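Local coordinates for AAEL008620-PA odorant-binding protein (Aedes aegypti, PDB 5V13), which is a hemolymph member of the odorant-binding protein family that specifically binds juvenile hormone in an internal pocket, at residues Q46-V51 against K274-K279; L30-R35 against K66-E71; R86-A91 against A104-A109. One frame throughout, in Å; residues are numbered along the deposited sequence.

Contact 1: residues Q46-V51 against K274-K279; sequences QKINWV and KEEPWK. With JH3 (methyl (2E,6E)-9-[(2R)-3,3-dimethyloxiran-2-yl]-3,7-dimethylnona-2,6-dienoate), chain E.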
loop_
_atom_site.group_PDB
_atom_site.type_symbol
_atom_site.label_atom_id
_atom_site.label_comp_id
_atom_site.label_asym_id
_atom_site.label_seq_id
_atom_site.Cartn_x
_atom_site.Cartn_y
_atom_site.Cartn_z
ATOM N N GLN B 46 -18.821 17.675 -22.353
ATOM C CA GLN B 46 -17.707 18.538 -21.975
ATOM C C GLN B 46 -16.851 17.884 -20.900
ATOM O O GLN B 46 -15.619 17.824 -21.019
ATOM C CB GLN B 46 -18.236 19.894 -21.508
ATOM C CG GLN B 46 -18.764 20.766 -22.644
ATOM C CD GLN B 46 -17.653 21.434 -23.442
ATOM O OE1 GLN B 46 -16.652 20.804 -23.802
ATOM N NE2 GLN B 46 -17.822 22.723 -23.714
ATOM N N LYS B 47 -17.487 17.368 -19.844
ATOM C CA LYS B 47 -16.711 16.759 -18.762
ATOM C C LYS B 47 -15.946 15.521 -19.221
ATOM O O LYS B 47 -14.879 15.216 -18.671
ATOM C CB LYS B 47 -17.621 16.414 -17.583
ATOM C CG LYS B 47 -18.182 17.635 -16.881
ATOM C CD LYS B 47 -19.183 17.248 -15.797
ATOM C CE LYS B 47 -19.673 18.482 -15.051
ATOM N NZ LYS B 47 -20.414 18.137 -13.800
ATOM N N ILE B 48 -16.467 14.789 -20.208
ATOM C CA ILE B 48 -15.716 13.663 -20.765
ATOM C C ILE B 48 -14.453 14.156 -21.466
ATOM O O ILE B 48 -13.372 13.573 -21.308
ATOM C CB ILE B 48 -16.608 12.835 -21.710
ATOM C CG1 ILE B 48 -17.654 12.061 -20.911
ATOM C CG2 ILE B 48 -15.767 11.880 -22.543
ATOM C CD1 ILE B 48 -18.693 11.373 -21.787
ATOM N N ASN B 49 -14.562 15.241 -22.242
ATOM C CA ASN B 49 -13.370 15.836 -22.842
ATOM C C ASN B 49 -12.353 16.239 -21.784
ATOM O O ASN B 49 -11.142 16.134 -22.009
ATOM C CB ASN B 49 -13.743 17.057 -23.677
ATOM C CG ASN B 49 -14.530 16.691 -24.910
ATOM O OD1 ASN B 49 -14.264 15.676 -25.555
ATOM N ND2 ASN B 49 -15.506 17.523 -25.250
ATOM N N TRP B 50 -12.820 16.723 -20.630
ATOM C CA TRP B 50 -11.874 17.155 -19.606
ATOM C C TRP B 50 -11.122 15.969 -19.013
ATOM O O TRP B 50 -9.902 16.037 -18.814
ATOM C CB TRP B 50 -12.582 17.922 -18.492
ATOM C CG TRP B 50 -13.382 19.122 -18.963
ATOM C CD1 TRP B 50 -13.373 19.682 -20.202
ATOM C CD2 TRP B 50 -14.321 19.869 -18.191
ATOM N NE1 TRP B 50 -14.240 20.754 -20.247
ATOM C CE2 TRP B 50 -14.830 20.890 -19.018
ATOM C CE3 TRP B 50 -14.760 19.795 -16.863
ATOM C CZ2 TRP B 50 -15.790 21.806 -18.576
ATOM C CZ3 TRP B 50 -15.711 20.712 -16.422
ATOM C CH2 TRP B 50 -16.212 21.699 -17.275
ATOM N N VAL B 51 -11.823 14.873 -18.717
ATOM C CA VAL B 51 -11.125 13.739 -18.107
ATOM C C VAL B 51 -10.207 13.027 -19.088
ATOM O O VAL B 51 -9.400 12.194 -18.661
ATOM C CB VAL B 51 -12.108 12.723 -17.485
ATOM C CG1 VAL B 51 -12.980 13.393 -16.432
ATOM C CG2 VAL B 51 -12.967 12.053 -18.559
ATOM N N LYS B 274 -19.672 2.962 -13.780
ATOM C CA LYS B 274 -19.967 2.963 -15.204
ATOM C C LYS B 274 -20.764 4.193 -15.639
ATOM O O LYS B 274 -21.123 4.301 -16.812
ATOM C CB LYS B 274 -20.707 1.675 -15.581
ATOM C CG LYS B 274 -19.890 0.407 -15.290
ATOM C CD LYS B 274 -18.613 0.359 -16.128
ATOM C CE LYS B 274 -17.794 -0.899 -15.845
ATOM N NZ LYS B 274 -16.696 -1.100 -16.845
ATOM N N GLU B 275 -21.027 5.126 -14.731
ATOM C CA GLU B 275 -21.589 6.413 -15.100
ATOM C C GLU B 275 -20.500 7.343 -15.616
ATOM O O GLU B 275 -19.334 7.239 -15.233
ATOM C CB GLU B 275 -22.277 7.057 -13.904
ATOM C CG GLU B 275 -23.241 6.150 -13.191
ATOM C CD GLU B 275 -23.905 6.852 -12.034
ATOM O OE1 GLU B 275 -23.533 6.578 -10.875
ATOM O OE2 GLU B 275 -24.785 7.700 -12.289
ATOM N N GLU B 276 -20.891 8.259 -16.493
ATOM C CA GLU B 276 -19.957 9.263 -16.969
ATOM C C GLU B 276 -19.966 10.470 -16.040
ATOM O O GLU B 276 -20.968 10.737 -15.365
ATOM C CB GLU B 276 -20.324 9.679 -18.393
ATOM C CG GLU B 276 -20.170 8.562 -19.434
ATOM C CD GLU B 276 -18.713 8.179 -19.683
ATOM O OE1 GLU B 276 -18.462 7.318 -20.544
ATOM O OE2 GLU B 276 -17.809 8.735 -19.022
ATOM N N PRO B 277 -18.863 11.243 -15.976
ATOM C CA PRO B 277 -17.614 11.095 -16.737
ATOM C C PRO B 277 -16.647 10.076 -16.137
ATOM O O PRO B 277 -15.552 9.911 -16.669
ATOM C CB PRO B 277 -17.010 12.499 -16.678
ATOM C CG PRO B 277 -17.447 13.021 -15.339
ATOM C CD PRO B 277 -18.848 12.454 -15.137
ATOM N N TRP B 278 -17.060 9.398 -15.066
ATOM C CA TRP B 278 -16.132 8.548 -14.316
ATOM C C TRP B 278 -15.636 7.373 -15.153
ATOM O O TRP B 278 -14.446 7.034 -15.110
ATOM C CB TRP B 278 -16.799 8.063 -13.024
ATOM C CG TRP B 278 -17.577 9.162 -12.361
ATOM C CD1 TRP B 278 -18.925 9.204 -12.164
ATOM C CD2 TRP B 278 -17.060 10.408 -11.869
ATOM N NE1 TRP B 278 -19.278 10.382 -11.556
ATOM C CE2 TRP B 278 -18.153 11.141 -11.368
ATOM C CE3 TRP B 278 -15.776 10.965 -11.781
ATOM C CZ2 TRP B 278 -18.008 12.404 -10.798
ATOM C CZ3 TRP B 278 -15.636 12.230 -11.224
ATOM C CH2 TRP B 278 -16.744 12.928 -10.732
ATOM N N LYS B 279 -16.523 6.743 -15.925
ATOM C CA LYS B 279 -16.108 5.598 -16.732
ATOM C C LYS B 279 -15.083 6.014 -17.774
ATOM O O LYS B 279 -14.048 5.355 -17.944
ATOM C CB LYS B 279 -17.321 4.942 -17.405
ATOM C CG LYS B 279 -16.932 3.764 -18.290
ATOM C CD LYS B 279 -17.888 3.573 -19.450
ATOM C CE LYS B 279 -19.241 3.109 -18.958
ATOM N NZ LYS B 279 -20.332 3.391 -19.929
HETATM C C1 JH3 E . -10.465 13.205 -13.635
HETATM O O2 JH3 E . -9.836 12.188 -13.865
HETATM O O1 JH3 E . -11.592 13.113 -12.741
HETATM C CM JH3 E . -11.864 11.861 -12.109
HETATM C C2 JH3 E . -10.141 14.532 -14.190
HETATM C C3 JH3 E . -9.162 14.835 -15.046
HETATM C "C3'" JH3 E . -8.198 13.830 -15.614
HETATM C C4 JH3 E . -9.036 16.288 -15.436
HETATM C C5 JH3 E . -7.562 16.681 -15.430
HETATM C C6 JH3 E . -7.444 18.187 -15.363
HETATM C C7 JH3 E . -7.276 18.956 -16.448
HETATM C "C7'" JH3 E . -7.235 18.351 -17.826
HETATM C C8 JH3 E . -7.161 20.461 -16.253
HETATM C C9 JH3 E . -5.791 21.002 -16.696
HETATM C CA JH3 E . -4.627 20.221 -16.089
HETATM O O3 JH3 E . -3.338 20.818 -16.356
HETATM C CB JH3 E . -3.827 20.963 -15.021
HETATM C "CB'" JH3 E . -3.249 20.025 -13.955
HETATM C CC JH3 E . -4.177 22.400 -14.664
#
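Glu276 meets Ile48 with the whole run of its side chain: CB, CG and CD all lie near the CD1 methyl of Ile48, and Glu276 CD is 3.8 Å from it. The two side chains cross at about a right angle. Ile48 extends CD1 toward Glu276 through an anti chi2 (172°), while the bend of Glu276 at chi2 (-69°) turns CD back, and OE1 hydrogen-bonds to Ser280 OG in the first turn of helix 278-286. The peptide before Pro277 is cis. The Pro277 ring is the hub, set against helix 44-51: its CB lies 4.0 Å from Lys47 O and 4.1 Å from Val51 CG1, and its CG reaches the CB of Lys47. The Lys47 chain then runs off extended, and NZ binds the carbonyls of Leu37 and Ser40. No hydrogen bond joins the two segments. Next comes Trp278, whose ring has Pro277 CD over its centre, 4.0 Å above the plane. Its edge faces the hormone, and Trp278 CZ3 is 3.9 Å from the ester methyl, CM of JH3. From the helix side, Val51 CG1 stands 3.8 Å from JH3 C1 and Trp50 O 3.5 Å from JH3 C4. Helix 44-51 and the start of the C-terminal helix thus line the ester end and the adjoining chain of the juvenile hormone pocket.

Contact 2: residues L30-R35 against K66-E71; sequences LYAYVR and KCVSEE. With JH3 (methyl (2E,6E)-9-[(2R)-3,3-dimethyloxiran-2-yl]-3,7-dimethylnona-2,6-dienoate), chain E.
Ala32 and Val68 have the nearest CA atoms of residues 30-35 and 66-71, an antiparallel helix pair of the odorant-binding-protein fold; the axes of these segments lie 9.1 Å apart at 151°. The Cys36-Cys67 disulfide ties the two helices covalently, as the link between first and third helices does in insect odorant-binding proteins. The tight part begins at the ligand. Val68 CG1, anti to its backbone N, comes in the plane of the Tyr33 ring and touches its edge, 3.7 Å from Tyr33 CE1. One face of that ring belongs to the hormone: C5 of JH3 sits 3.8 Å above the plane, over its centre, and Tyr33 CB is 3.5 Å from JH3 C2. The phenol OH hydrogen-bonds to Phe144 O, which anchors the far end of the ring. Equally close is the aliphatic stem of Glu71 over the Ala32 methyl, with Glu71 CG 3.8 Å from Ala32 CB. The looser side is the carboxylate of the partly exposed Glu71: beyond the bend at chi2 (66°) its OE1 lies 3.9 Å from CE1 of Tyr31, oblique to the ring. Tyr31 itself makes a cation-pi contact with Arg201. Back at the pocket, Ser69 OG hydrogen-bonds to Val65 O and lies 3.4 Å from CC, a methyl on the epoxide end of JH3.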
loop_
_atom_site.group_PDB
_atom_site.type_symbol
_atom_site.label_atom_id
_atom_site.label_comp_id
_atom_site.label_asym_id
_atom_site.label_seq_id
_atom_site.Cartn_x
_atom_site.Cartn_y
_atom_site.Cartn_z
ATOM N N LEU B 30 -6.378 14.199 -7.344
ATOM C CA LEU B 30 -7.719 13.623 -7.432
ATOM C C LEU B 30 -8.740 14.526 -6.746
ATOM O O LEU B 30 -9.843 14.734 -7.265
ATOM C CB LEU B 30 -7.740 12.216 -6.823
ATOM C CG LEU B 30 -9.036 11.450 -7.121
ATOM C CD1 LEU B 30 -9.271 11.330 -8.636
ATOM C CD2 LEU B 30 -9.004 10.079 -6.487
ATOM N N TYR B 31 -8.381 15.093 -5.588
ATOM C CA TYR B 31 -9.305 15.999 -4.900
ATOM C C TYR B 31 -9.687 17.165 -5.803
ATOM O O TYR B 31 -10.869 17.522 -5.929
ATOM C CB TYR B 31 -8.667 16.525 -3.609
ATOM C CG TYR B 31 -9.576 17.411 -2.786
ATOM C CD1 TYR B 31 -9.703 18.782 -3.058
ATOM C CD2 TYR B 31 -10.301 16.878 -1.724
ATOM C CE1 TYR B 31 -10.529 19.597 -2.270
ATOM C CE2 TYR B 31 -11.131 17.674 -0.950
ATOM C CZ TYR B 31 -11.239 19.026 -1.222
ATOM O OH TYR B 31 -12.072 19.796 -0.436
ATOM N N ALA B 32 -8.684 17.779 -6.437
ATOM C CA ALA B 32 -8.936 18.934 -7.289
ATOM C C ALA B 32 -9.749 18.546 -8.518
ATOM O O ALA B 32 -10.708 19.245 -8.883
ATOM C CB ALA B 32 -7.610 19.574 -7.702
ATOM N N TYR B 33 -9.383 17.439 -9.179
ATOM C CA TYR B 33 -10.117 17.037 -10.386
ATOM C C TYR B 33 -11.592 16.778 -10.082
ATOM O O TYR B 33 -12.484 17.218 -10.824
ATOM C CB TYR B 33 -9.496 15.778 -11.015
ATOM C CG TYR B 33 -8.028 15.880 -11.397
ATOM C CD1 TYR B 33 -7.416 17.112 -11.600
ATOM C CD2 TYR B 33 -7.263 14.729 -11.556
ATOM C CE1 TYR B 33 -6.052 17.190 -11.946
ATOM C CE2 TYR B 33 -5.926 14.790 -11.905
ATOM C CZ TYR B 33 -5.325 16.015 -12.099
ATOM O OH TYR B 33 -3.987 16.057 -12.423
ATOM N N VAL B 34 -11.862 16.035 -9.009
ATOM C CA VAL B 34 -13.234 15.646 -8.691
ATOM C C VAL B 34 -14.044 16.845 -8.198
ATOM O O VAL B 34 -15.204 17.049 -8.604
ATOM C CB VAL B 34 -13.231 14.496 -7.662
ATOM C CG1 VAL B 34 -14.655 14.244 -7.160
ATOM C CG2 VAL B 34 -12.641 13.237 -8.289
ATOM N N ARG B 35 -13.459 17.654 -7.306
ATOM C CA ARG B 35 -14.228 18.770 -6.750
ATOM C C ARG B 35 -14.520 19.827 -7.807
ATOM O O ARG B 35 -15.624 20.387 -7.838
ATOM C CB ARG B 35 -13.506 19.399 -5.560
ATOM C CG ARG B 35 -13.521 18.523 -4.305
ATOM C CD ARG B 35 -14.945 18.331 -3.744
ATOM N NE ARG B 35 -15.530 19.603 -3.318
ATOM C CZ ARG B 35 -15.442 20.094 -2.082
ATOM N NH1 ARG B 35 -14.797 19.419 -1.142
ATOM N NH2 ARG B 35 -15.998 21.259 -1.788
ATOM N N LYS B 66 -9.050 26.876 -14.779
ATOM C CA LYS B 66 -8.729 27.837 -13.724
ATOM C C LYS B 66 -8.930 27.225 -12.336
ATOM O O LYS B 66 -8.066 27.350 -11.454
ATOM C CB LYS B 66 -9.585 29.096 -13.886
ATOM C CG LYS B 66 -9.371 30.098 -12.760
ATOM C CD LYS B 66 -10.294 31.280 -12.862
ATOM C CE LYS B 66 -10.469 31.905 -11.485
ATOM N NZ LYS B 66 -11.493 32.979 -11.509
ATOM N N CYS B 67 -10.069 26.556 -12.138
ATOM C CA CYS B 67 -10.384 25.907 -10.867
ATOM C C CYS B 67 -9.309 24.900 -10.472
ATOM O O CYS B 67 -8.825 24.912 -9.337
ATOM C CB CYS B 67 -11.751 25.210 -10.972
ATOM S SG CYS B 67 -12.362 24.334 -9.458
ATOM N N VAL B 68 -8.940 23.998 -11.390
ATOM C CA VAL B 68 -7.943 22.976 -11.050
ATOM C C VAL B 68 -6.594 23.622 -10.782
ATOM O O VAL B 68 -5.884 23.248 -9.837
ATOM C CB VAL B 68 -7.837 21.916 -12.164
ATOM C CG1 VAL B 68 -6.712 20.872 -11.841
ATOM C CG2 VAL B 68 -9.171 21.215 -12.338
ATOM N N SER B 69 -6.225 24.606 -11.608
ATOM C CA SER B 69 -4.967 25.319 -11.419
ATOM C C SER B 69 -4.919 26.001 -10.055
ATOM O O SER B 69 -3.929 25.882 -9.322
ATOM C CB SER B 69 -4.776 26.340 -12.549
ATOM O OG SER B 69 -4.617 25.674 -13.799
ATOM N N GLU B 70 -5.989 26.711 -9.690
ATOM C CA GLU B 70 -6.020 27.361 -8.384
ATOM C C GLU B 70 -6.013 26.350 -7.248
ATOM O O GLU B 70 -5.334 26.553 -6.231
ATOM C CB GLU B 70 -7.241 28.273 -8.275
ATOM C CG GLU B 70 -7.065 29.539 -9.081
ATOM C CD GLU B 70 -8.196 30.518 -8.878
ATOM O OE1 GLU B 70 -8.059 31.679 -9.312
ATOM O OE2 GLU B 70 -9.215 30.126 -8.279
ATOM N N GLU B 71 -6.781 25.260 -7.382
ATOM C CA GLU B 71 -6.844 24.311 -6.276
ATOM C C GLU B 71 -5.496 23.639 -6.029
ATOM O O GLU B 71 -5.156 23.354 -4.876
ATOM C CB GLU B 71 -7.915 23.249 -6.528
ATOM C CG GLU B 71 -8.233 22.424 -5.281
ATOM C CD GLU B 71 -8.880 23.260 -4.175
ATOM O OE1 GLU B 71 -8.634 22.979 -2.984
ATOM O OE2 GLU B 71 -9.649 24.201 -4.497
HETATM C C1 JH3 E . -10.465 13.205 -13.635
HETATM O O2 JH3 E . -9.836 12.188 -13.865
HETATM O O1 JH3 E . -11.592 13.113 -12.741
HETATM C CM JH3 E . -11.864 11.861 -12.109
HETATM C C2 JH3 E . -10.141 14.532 -14.190
HETATM C C3 JH3 E . -9.162 14.835 -15.046
HETATM C "C3'" JH3 E . -8.198 13.830 -15.614
HETATM C C4 JH3 E . -9.036 16.288 -15.436
HETATM C C5 JH3 E . -7.562 16.681 -15.430
HETATM C C6 JH3 E . -7.444 18.187 -15.363
HETATM C C7 JH3 E . -7.276 18.956 -16.448
HETATM C "C7'" JH3 E . -7.235 18.351 -17.826
HETATM C C8 JH3 E . -7.161 20.461 -16.253
HETATM C C9 JH3 E . -5.791 21.002 -16.696
HETATM C CA JH3 E . -4.627 20.221 -16.089
HETATM O O3 JH3 E . -3.338 20.818 -16.356
HETATM C CB JH3 E . -3.827 20.963 -15.021
HETATM C "CB'" JH3 E . -3.249 20.025 -13.955
HETATM C CC JH3 E . -4.177 22.400 -14.664
#

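Contact 3: residues R86-A91 against A104-A109; sequences RFVLQA and ALKNNA
The carbonyl O of Leu105 takes two backbone N-H groups, a bond from Ala109 N at 2.9 Å and a weak one from Asn108 N at 3.2 Å. Its side chain meanwhile crosses to the other helix. Chi1 (-173°) sets CG anti to the backbone N, and from there the CD2 branch of Leu105 lies 3.9 Å from Ala91 CB and 4.0 Å from Phe87 O. Val88 answers from its side with both branches: CG2 meets Ala109 CB at 3.9 Å, and CG1 meets Lys106 CG at 4.1 Å. Helix 84-94 and helix 99-113, consecutive in the chain, form here an antiparallel helical hairpin of the odorant-binding-protein fold, the short axes 9.5 Å apart at 172°. No hydrogen bond joins the two segments; the methyls of Ala91 and Ala109 are what the branched side chains touch. The Lys106 chain crosses Val88 at about a right angle and runs on extended, its NZ in a long, weak ion pair with Glu92. The Phe87 ring leads away from residues 104-109, towards Leu113 of the same helix and Phe132, which it meets edge-to-face; Met143 of helix 137-143 packs beside them. The Phe87 side chain comes within about 6 Å of JH3.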
loop_
_atom_site.group_PDB
_atom_site.type_symbol
_atom_site.label_atom_id
_atom_site.label_comp_id
_atom_site.label_asym_id
_atom_site.label_seq_id
_atom_site.Cartn_x
_atom_site.Cartn_y
_atom_site.Cartn_z
ATOM N N ARG B 86 6.710 25.694 -9.980
ATOM C CA ARG B 86 5.978 24.575 -9.383
ATOM C C ARG B 86 5.722 23.476 -10.402
ATOM O O ARG B 86 5.754 22.288 -10.052
ATOM C CB ARG B 86 4.674 25.084 -8.756
ATOM C CG ARG B 86 5.004 26.053 -7.598
ATOM C CD ARG B 86 3.795 26.553 -6.830
ATOM N NE ARG B 86 4.249 27.432 -5.746
ATOM C CZ ARG B 86 3.444 28.169 -4.984
ATOM N NH1 ARG B 86 2.132 28.153 -5.186
ATOM N NH2 ARG B 86 3.951 28.928 -4.021
ATOM N N PHE B 87 5.485 23.846 -11.667
ATOM C CA PHE B 87 5.448 22.837 -12.726
ATOM C C PHE B 87 6.795 22.125 -12.857
ATOM O O PHE B 87 6.837 20.912 -13.066
ATOM C CB PHE B 87 5.056 23.477 -14.061
ATOM C CG PHE B 87 3.624 23.934 -14.116
ATOM C CD1 PHE B 87 3.267 25.218 -13.709
ATOM C CD2 PHE B 87 2.630 23.081 -14.578
ATOM C CE1 PHE B 87 1.928 25.637 -13.773
ATOM C CE2 PHE B 87 1.298 23.490 -14.643
ATOM C CZ PHE B 87 0.946 24.769 -14.239
ATOM N N VAL B 88 7.901 22.866 -12.730
ATOM C CA VAL B 88 9.231 22.257 -12.791
ATOM C C VAL B 88 9.418 21.282 -11.640
ATOM O O VAL B 88 9.923 20.162 -11.818
ATOM C CB VAL B 88 10.326 23.339 -12.789
ATOM C CG1 VAL B 88 11.712 22.706 -12.522
ATOM C CG2 VAL B 88 10.342 24.070 -14.112
ATOM N N LEU B 89 9.026 21.696 -10.432
ATOM C CA LEU B 89 9.197 20.825 -9.277
ATOM C C LEU B 89 8.333 19.579 -9.407
ATOM O O LEU B 89 8.756 18.478 -9.032
ATOM C CB LEU B 89 8.892 21.598 -7.988
ATOM C CG LEU B 89 9.419 20.993 -6.683
ATOM C CD1 LEU B 89 10.963 21.080 -6.573
ATOM C CD2 LEU B 89 8.727 21.622 -5.471
ATOM N N GLN B 90 7.128 19.723 -9.975
ATOM C CA GLN B 90 6.278 18.560 -10.216
ATOM C C GLN B 90 6.920 17.601 -11.209
ATOM O O GLN B 90 6.883 16.378 -11.013
ATOM C CB GLN B 90 4.906 18.995 -10.738
ATOM C CG GLN B 90 3.859 17.873 -10.787
ATOM C CD GLN B 90 3.245 17.598 -9.415
ATOM O OE1 GLN B 90 3.255 18.457 -8.538
ATOM N NE2 GLN B 90 2.720 16.384 -9.222
ATOM N N ALA B 91 7.495 18.131 -12.288
ATOM C CA ALA B 91 8.120 17.267 -13.283
ATOM C C ALA B 91 9.339 16.555 -12.711
ATOM O O ALA B 91 9.559 15.370 -12.986
ATOM C CB ALA B 91 8.509 18.076 -14.517
ATOM N N ALA B 104 13.077 19.894 -21.750
ATOM C CA ALA B 104 12.298 20.858 -22.526
ATOM C C ALA B 104 11.297 21.594 -21.642
ATOM O O ALA B 104 11.160 22.821 -21.732
ATOM C CB ALA B 104 11.579 20.155 -23.680
ATOM N N LEU B 105 10.594 20.865 -20.776
ATOM C CA LEU B 105 9.675 21.524 -19.852
ATOM C C LEU B 105 10.418 22.508 -18.951
ATOM O O LEU B 105 9.982 23.652 -18.779
ATOM C CB LEU B 105 8.912 20.479 -19.036
ATOM C CG LEU B 105 7.777 21.003 -18.138
ATOM C CD1 LEU B 105 6.616 20.014 -18.051
ATOM C CD2 LEU B 105 8.292 21.327 -16.746
ATOM N N LYS B 106 11.570 22.101 -18.413
ATOM C CA LYS B 106 12.368 23.019 -17.603
ATOM C C LYS B 106 12.726 24.296 -18.362
ATOM O O LYS B 106 12.667 25.395 -17.798
ATOM C CB LYS B 106 13.638 22.327 -17.128
ATOM C CG LYS B 106 13.426 21.355 -15.991
ATOM C CD LYS B 106 14.763 20.824 -15.521
ATOM C CE LYS B 106 14.597 19.717 -14.515
ATOM N NZ LYS B 106 15.887 18.971 -14.377
ATOM N N ASN B 107 13.110 24.177 -19.638
ATOM C CA ASN B 107 13.497 25.363 -20.399
ATOM C C ASN B 107 12.297 26.242 -20.751
ATOM O O ASN B 107 12.437 27.468 -20.860
ATOM C CB ASN B 107 14.227 24.962 -21.684
ATOM C CG ASN B 107 15.523 24.215 -21.416
ATOM O OD1 ASN B 107 16.039 24.223 -20.302
ATOM N ND2 ASN B 107 16.051 23.568 -22.441
ATOM N N ASN B 108 11.122 25.646 -20.941
ATOM C CA ASN B 108 9.972 26.376 -21.469
ATOM C C ASN B 108 9.056 26.961 -20.400
ATOM O O ASN B 108 8.296 27.895 -20.704
ATOM C CB ASN B 108 9.136 25.464 -22.368
ATOM C CG ASN B 108 9.744 25.267 -23.743
ATOM O OD1 ASN B 108 10.398 26.156 -24.291
ATOM N ND2 ASN B 108 9.506 24.100 -24.319
ATOM N N ALA B 109 9.094 26.432 -19.172
ATOM C CA ALA B 109 8.096 26.795 -18.167
ATOM C C ALA B 109 8.079 28.296 -17.902
ATOM O O ALA B 109 7.025 28.941 -17.995
ATOM C CB ALA B 109 8.349 26.020 -16.871
#

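How the contacts relate
Contact 2 is buried and the most central, its midpoint about 6 Å from the centre of the chain. Contact 3 is buried too, although its midpoint lies about 20 Å out, while contact 1, at about 18 Å, is partly buried. Contacts 1 and 2 both touch JH3, and their segments alternate along the chain; helix 44-51 of contact 1 lies in sequence between the two helices of contact 2. Contact 3 is local, pairing neighbouring helices, whereas contact 1 brings residues more than 200 positions apart together. Their chemistry differs: a proline after a cis peptide in contact 1, a tyrosine edge and a glutamate's aliphatic stem in contact 2, purely aliphatic side-chain meetings in contact 3.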